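Local structure of type III effector HopU1 (Pseudomonas syringae pv. tomato, 3U0J) at residues Pro115-Gln127 / Asp138-Met150. The protein probably catalyses transfer of ADP-ribose from NAD+ to arginine side chains of target proteins, and is a type III effector of a plant pathogen. Residues are numbered along the deposited sequence; the frame is centred on the assembly and turned at random.
Sequences PLYREVNNYLRLQ and DNHDEKLSPHIKM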
loop_
_atom_site.group_PDB
_atom_site.type_symbol
_atom_site.label_atom_id
_atom_site.label_comp_id
_atom_site.label_asym_id
_atom_site.label_seq_id
_atom_site.Cartn_x
_atom_site.Cartn_y
_atom_site.Cartn_z
ATOM N N PRO A 115 -6.161 1.151 12.476
ATOM C CA PRO A 115 -6.605 0.903 11.096
ATOM C C PRO A 115 -5.933 -0.307 10.459
ATOM O O PRO A 115 -4.748 -0.566 10.690
ATOM C CB PRO A 115 -6.178 2.170 10.350
ATOM C CG PRO A 115 -6.071 3.203 11.391
ATOM C CD PRO A 115 -5.630 2.509 12.653
ATOM N N LEU A 116 -6.687 -1.027 9.637
ATOM C CA LEU A 116 -6.211 -2.247 9.005
ATOM C C LEU A 116 -4.826 -2.119 8.327
ATOM O O LEU A 116 -3.936 -2.956 8.542
ATOM C CB LEU A 116 -7.257 -2.754 8.008
ATOM C CG LEU A 116 -6.904 -4.060 7.299
ATOM C CD1 LEU A 116 -7.028 -5.218 8.216
ATOM C CD2 LEU A 116 -7.821 -4.264 6.143
ATOM N N TYR A 117 -4.636 -1.083 7.519
ATOM C CA TYR A 117 -3.410 -0.981 6.744
ATOM C C TYR A 117 -2.220 -0.865 7.672
ATOM O O TYR A 117 -1.128 -1.367 7.375
ATOM C CB TYR A 117 -3.438 0.212 5.780
ATOM C CG TYR A 117 -3.267 1.571 6.443
ATOM C CD1 TYR A 117 -2.009 2.094 6.689
ATOM C CD2 TYR A 117 -4.369 2.332 6.803
ATOM C CE1 TYR A 117 -1.850 3.325 7.279
ATOM C CE2 TYR A 117 -4.223 3.560 7.396
ATOM C CZ TYR A 117 -2.963 4.050 7.633
ATOM O OH TYR A 117 -2.824 5.277 8.230
ATOM N N ARG A 118 -2.420 -0.201 8.804
ATOM C CA ARG A 118 -1.314 -0.056 9.735
ATOM C C ARG A 118 -0.981 -1.347 10.467
ATOM O O ARG A 118 0.173 -1.675 10.635
ATOM C CB ARG A 118 -1.585 1.054 10.742
ATOM C CG ARG A 118 -0.342 1.508 11.485
ATOM C CD ARG A 118 -0.681 2.700 12.312
ATOM N NE ARG A 118 -1.017 3.869 11.503
ATOM C CZ ARG A 118 -0.124 4.546 10.786
ATOM N NH1 ARG A 118 1.147 4.134 10.747
ATOM N NH2 ARG A 118 -0.499 5.622 10.098
ATOM N N GLU A 119 -1.998 -2.082 10.899
ATOM C CA GLU A 119 -1.763 -3.341 11.585
ATOM C C GLU A 119 -1.048 -4.294 10.646
ATOM O O GLU A 119 -0.113 -4.987 11.048
ATOM C CB GLU A 119 -3.076 -3.945 12.073
ATOM C CG GLU A 119 -2.930 -5.286 12.764
ATOM C CD GLU A 119 -4.247 -5.814 13.314
ATOM O OE1 GLU A 119 -5.297 -5.165 13.092
ATOM O OE2 GLU A 119 -4.229 -6.884 13.980
ATOM N N VAL A 120 -1.473 -4.305 9.381
ATOM C CA VAL A 120 -0.906 -5.205 8.377
ATOM C C VAL A 120 0.512 -4.816 8.009
ATOM O O VAL A 120 1.417 -5.638 8.059
ATOM C CB VAL A 120 -1.790 -5.277 7.112
ATOM C CG1 VAL A 120 -1.014 -5.878 5.944
ATOM C CG2 VAL A 120 -3.033 -6.090 7.402
ATOM N N ASN A 121 0.702 -3.551 7.657
ATOM C CA ASN A 121 2.025 -3.037 7.320
ATOM C C ASN A 121 2.990 -3.291 8.456
ATOM O O ASN A 121 4.068 -3.842 8.240
ATOM C CB ASN A 121 1.968 -1.545 7.002
ATOM C CG ASN A 121 1.379 -1.265 5.636
ATOM O OD1 ASN A 121 1.116 -2.181 4.861
ATOM N ND2 ASN A 121 1.171 0.002 5.335
ATOM N N ASN A 122 2.591 -2.918 9.673
ATOM C CA ASN A 122 3.431 -3.143 10.834
ATOM C C ASN A 122 3.773 -4.617 11.030
ATOM O O ASN A 122 4.929 -4.963 11.304
ATOM C CB ASN A 122 2.807 -2.537 12.089
ATOM C CG ASN A 122 3.193 -1.083 12.270
ATOM O OD1 ASN A 122 3.741 -0.473 11.361
ATOM N ND2 ASN A 122 2.917 -0.526 13.437
ATOM N N TYR A 123 2.766 -5.474 10.888
ATOM C CA TYR A 123 2.964 -6.920 10.947
ATOM C C TYR A 123 4.024 -7.377 9.937
ATOM O O TYR A 123 4.981 -8.038 10.289
ATOM C CB TYR A 123 1.650 -7.673 10.697
ATOM C CG TYR A 123 1.891 -9.124 10.381
ATOM C CD1 TYR A 123 2.014 -9.559 9.064
ATOM C CD2 TYR A 123 2.041 -10.060 11.394
ATOM C CE1 TYR A 123 2.252 -10.893 8.768
ATOM C CE2 TYR A 123 2.287 -11.392 11.110
ATOM C CZ TYR A 123 2.393 -11.804 9.799
ATOM O OH TYR A 123 2.651 -13.128 9.516
ATOM N N LEU A 124 3.857 -7.009 8.673
ATOM C CA LEU A 124 4.848 -7.378 7.672
ATOM C C LEU A 124 6.257 -6.882 7.990
ATOM O O LEU A 124 7.220 -7.598 7.722
ATOM C CB LEU A 124 4.438 -6.904 6.282
ATOM C CG LEU A 124 3.244 -7.625 5.676
ATOM C CD1 LEU A 124 2.748 -6.878 4.439
ATOM C CD2 LEU A 124 3.622 -9.043 5.347
ATOM N N ARG A 125 6.388 -5.665 8.532
ATOM C CA ARG A 125 7.723 -5.129 8.834
ATOM C C ARG A 125 8.359 -5.829 10.035
ATOM O O ARG A 125 9.567 -5.930 10.101
ATOM C CB ARG A 125 7.749 -3.602 9.051
ATOM C CG ARG A 125 6.736 -2.782 8.300
ATOM C CD ARG A 125 7.316 -1.536 7.629
ATOM N NE ARG A 125 7.391 -0.380 8.510
ATOM C CZ ARG A 125 7.576 0.880 8.092
ATOM N NH1 ARG A 125 7.684 1.150 6.790
ATOM N NH2 ARG A 125 7.640 1.881 8.975
ATOM N N LEU A 126 7.555 -6.303 10.982
ATOM C CA LEU A 126 8.093 -6.944 12.186
ATOM C C LEU A 126 8.302 -8.439 12.026
ATOM O O LEU A 126 9.134 -9.041 12.691
ATOM C CB LEU A 126 7.168 -6.719 13.377
ATOM C CG LEU A 126 6.938 -5.256 13.757
ATOM C CD1 LEU A 126 6.019 -5.177 14.981
ATOM C CD2 LEU A 126 8.271 -4.515 14.011
ATOM N N GLN A 127 7.517 -9.039 11.154
ATOM C CA GLN A 127 7.494 -10.477 10.998
ATOM C C GLN A 127 8.895 -11.070 10.791
ATOM O O GLN A 127 9.642 -10.627 9.905
ATOM C CB GLN A 127 6.577 -10.809 9.830
ATOM C CG GLN A 127 6.599 -12.232 9.415
ATOM C CD GLN A 127 7.673 -12.499 8.396
ATOM O OE1 GLN A 127 8.082 -13.638 8.212
ATOM N NE2 GLN A 127 8.140 -11.448 7.726
ATOM N N ASP A 138 2.054 -18.030 2.101
ATOM C CA ASP A 138 1.168 -18.943 2.812
ATOM C C ASP A 138 1.745 -19.404 4.152
ATOM O O ASP A 138 1.295 -20.396 4.725
ATOM C CB ASP A 138 0.753 -20.122 1.923
ATOM C CG ASP A 138 -0.600 -19.896 1.244
ATOM O OD1 ASP A 138 -1.642 -20.238 1.858
ATOM O OD2 ASP A 138 -0.622 -19.386 0.094
ATOM N N ASN A 139 2.731 -18.662 4.646
ATOM C CA ASN A 139 3.330 -18.928 5.948
ATOM C C ASN A 139 3.216 -17.713 6.863
ATOM O O ASN A 139 4.063 -17.497 7.731
ATOM C CB ASN A 139 4.804 -19.340 5.809
ATOM C CG ASN A 139 4.976 -20.761 5.282
ATOM O OD1 ASN A 139 4.313 -21.700 5.740
ATOM N ND2 ASN A 139 5.884 -20.926 4.321
ATOM N N HIS A 140 2.167 -16.919 6.661
ATOM C CA HIS A 140 1.902 -15.764 7.523
ATOM C C HIS A 140 0.818 -16.082 8.573
ATOM O O HIS A 140 0.166 -17.127 8.505
ATOM C CB HIS A 140 1.503 -14.520 6.695
ATOM C CG HIS A 140 2.623 -13.920 5.889
ATOM N ND1 HIS A 140 3.803 -13.483 6.454
ATOM C CD2 HIS A 140 2.724 -13.662 4.561
ATOM C CE1 HIS A 140 4.591 -13.002 5.506
ATOM N NE2 HIS A 140 3.959 -13.099 4.348
ATOM N N ASP A 141 0.650 -15.169 9.533
ATOM C CA ASP A 141 -0.370 -15.234 10.588
ATOM C C ASP A 141 -1.789 -15.417 10.040
ATOM O O ASP A 141 -2.275 -14.599 9.262
ATOM C CB ASP A 141 -0.301 -13.958 11.450
ATOM C CG ASP A 141 -1.224 -13.999 12.679
ATOM O OD1 ASP A 141 -2.410 -14.401 12.559
ATOM O OD2 ASP A 141 -0.759 -13.594 13.773
ATOM N N GLU A 142 -2.446 -16.487 10.485
ATOM C CA GLU A 142 -3.774 -16.872 10.013
ATOM C C GLU A 142 -4.755 -15.697 10.017
ATOM O O GLU A 142 -5.680 -15.636 9.197
ATOM C CB GLU A 142 -4.330 -18.029 10.863
ATOM C CG GLU A 142 -3.298 -19.121 11.198
ATOM C CD GLU A 142 -2.278 -18.674 12.254
ATOM O OE1 GLU A 142 -2.706 -18.283 13.370
ATOM O OE2 GLU A 142 -1.052 -18.717 11.968
ATOM N N LYS A 143 -4.553 -14.764 10.936
ATOM C CA LYS A 143 -5.495 -13.677 11.087
ATOM C C LYS A 143 -5.434 -12.717 9.912
ATOM O O LYS A 143 -6.460 -12.374 9.346
ATOM C CB LYS A 143 -5.257 -12.942 12.398
ATOM C CG LYS A 143 -6.083 -13.474 13.562
ATOM C CD LYS A 143 -5.277 -13.432 14.863
ATOM C CE LYS A 143 -4.267 -12.278 14.862
ATOM N NZ LYS A 143 -3.317 -12.355 16.013
ATOM N N LEU A 144 -4.244 -12.293 9.521
ATOM C CA LEU A 144 -4.151 -11.268 8.483
ATOM C C LEU A 144 -3.928 -11.801 7.062
ATOM O O LEU A 144 -4.194 -11.092 6.084
ATOM C CB LEU A 144 -3.059 -10.258 8.833
ATOM C CG LEU A 144 -3.190 -9.678 10.238
ATOM C CD1 LEU A 144 -1.930 -8.990 10.650
ATOM C CD2 LEU A 144 -4.348 -8.733 10.296
ATOM N N SER A 145 -3.451 -13.038 6.938
ATOM C CA SER A 145 -3.034 -13.535 5.630
ATOM C C SER A 145 -4.120 -13.475 4.563
ATOM O O SER A 145 -3.823 -13.175 3.417
ATOM C CB SER A 145 -2.451 -14.935 5.732
ATOM O OG SER A 145 -3.356 -15.755 6.411
ATOM N N PRO A 146 -5.385 -13.739 4.932
ATOM C CA PRO A 146 -6.395 -13.635 3.881
ATOM C C PRO A 146 -6.343 -12.281 3.180
ATOM O O PRO A 146 -6.599 -12.211 1.993
ATOM C CB PRO A 146 -7.707 -13.783 4.643
ATOM C CG PRO A 146 -7.356 -14.462 5.883
ATOM C CD PRO A 146 -5.989 -14.026 6.242
ATOM N N HIS A 147 -6.002 -11.221 3.902
ATOM C CA HIS A 147 -5.913 -9.890 3.306
ATOM C C HIS A 147 -4.559 -9.658 2.630
ATOM O O HIS A 147 -4.467 -9.021 1.572
ATOM C CB HIS A 147 -6.159 -8.810 4.364
ATOM C CG HIS A 147 -5.965 -7.411 3.862
ATOM N ND1 HIS A 147 -6.966 -6.703 3.229
ATOM C CD2 HIS A 147 -4.891 -6.584 3.910
ATOM C CE1 HIS A 147 -6.518 -5.503 2.906
ATOM N NE2 HIS A 147 -5.263 -5.402 3.309
ATOM N N ILE A 148 -3.498 -10.155 3.249
ATOM C CA ILE A 148 -2.193 -9.938 2.657
ATOM C C ILE A 148 -2.195 -10.573 1.284
ATOM O O ILE A 148 -1.736 -9.974 0.308
ATOM C CB ILE A 148 -1.064 -10.514 3.520
ATOM C CG1 ILE A 148 -0.920 -9.681 4.798
ATOM C CG2 ILE A 148 0.216 -10.498 2.747
ATOM C CD1 ILE A 148 -0.035 -10.286 5.857
ATOM N N LYS A 149 -2.758 -11.775 1.214
ATOM C CA LYS A 149 -2.753 -12.532 -0.019
ATOM C C LYS A 149 -3.653 -11.853 -1.029
ATOM O O LYS A 149 -3.282 -11.707 -2.184
ATOM C CB LYS A 149 -3.152 -13.999 0.205
ATOM C CG LYS A 149 -2.271 -14.743 1.215
ATOM C CD LYS A 149 -2.381 -16.259 1.066
ATOM C CE LYS A 149 -3.832 -16.758 1.171
ATOM N NZ LYS A 149 -3.968 -18.218 0.854
ATOM N N MET A 150 -4.827 -11.411 -0.596
ATOM C CA MET A 150 -5.758 -10.810 -1.533
ATOM C C MET A 150 -5.147 -9.555 -2.137
ATOM O O MET A 150 -5.226 -9.358 -3.350
ATOM C CB MET A 150 -7.115 -10.525 -0.889
ATOM C CG MET A 150 -8.300 -10.592 -1.877
ATOM S SD MET A 150 -8.362 -12.018 -3.000
ATOM C CE MET A 150 -9.353 -11.263 -4.217
#
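Tyr123, Val120 and Leu116 of helix 116-126 pack on Leu144, His147 and Ile148 in a buried, near-perpendicular contact with the start of helix 145-162 and the turn before it, within the ADP-ribosyltransferase region. The axes of helix 116-126 and helix 145-150 make an angle of 87° and approach to 11.0 Å. Centrally, the two methyls of Val120 divide the work: CG1 lies 4.0 Å from Ile148 CG1, while CG2 reaches both Leu144 CD2 and the His147 ring. Leu116 meets that imidazole over one face, a CH-pi contact with CD2 3.9 Å from the ring centroid and 18° off the normal; beyond this segment pair, His147 NE2 is hydrogen-bonded to His98 in helix 89-99.

At the other end, Tyr123 extends across the turn that leads into the second helix. With CG anti to the backbone N, it carries its hydroxyl to the backbone of Asp141; Leu144 CD1 lies 3.8 Å from Tyr123 CB and as close to CG, obliquely to the ring. Asp141 N donates to Tyr123 OH at 2.9 Å and 170°, and His140 ND1 forms a longer hydrogen bond with the same oxygen at 3.3 Å. The turn has its own brace, an Asx turn in which the anti lone pair of Asp141 OD1 accepts from Lys143 N at 2.7 Å. Within a largely apolar interface, two bonds thus grip the phenol oxygen, satisfying the Asp141 amide and fixing how far the ring reaches along the turn.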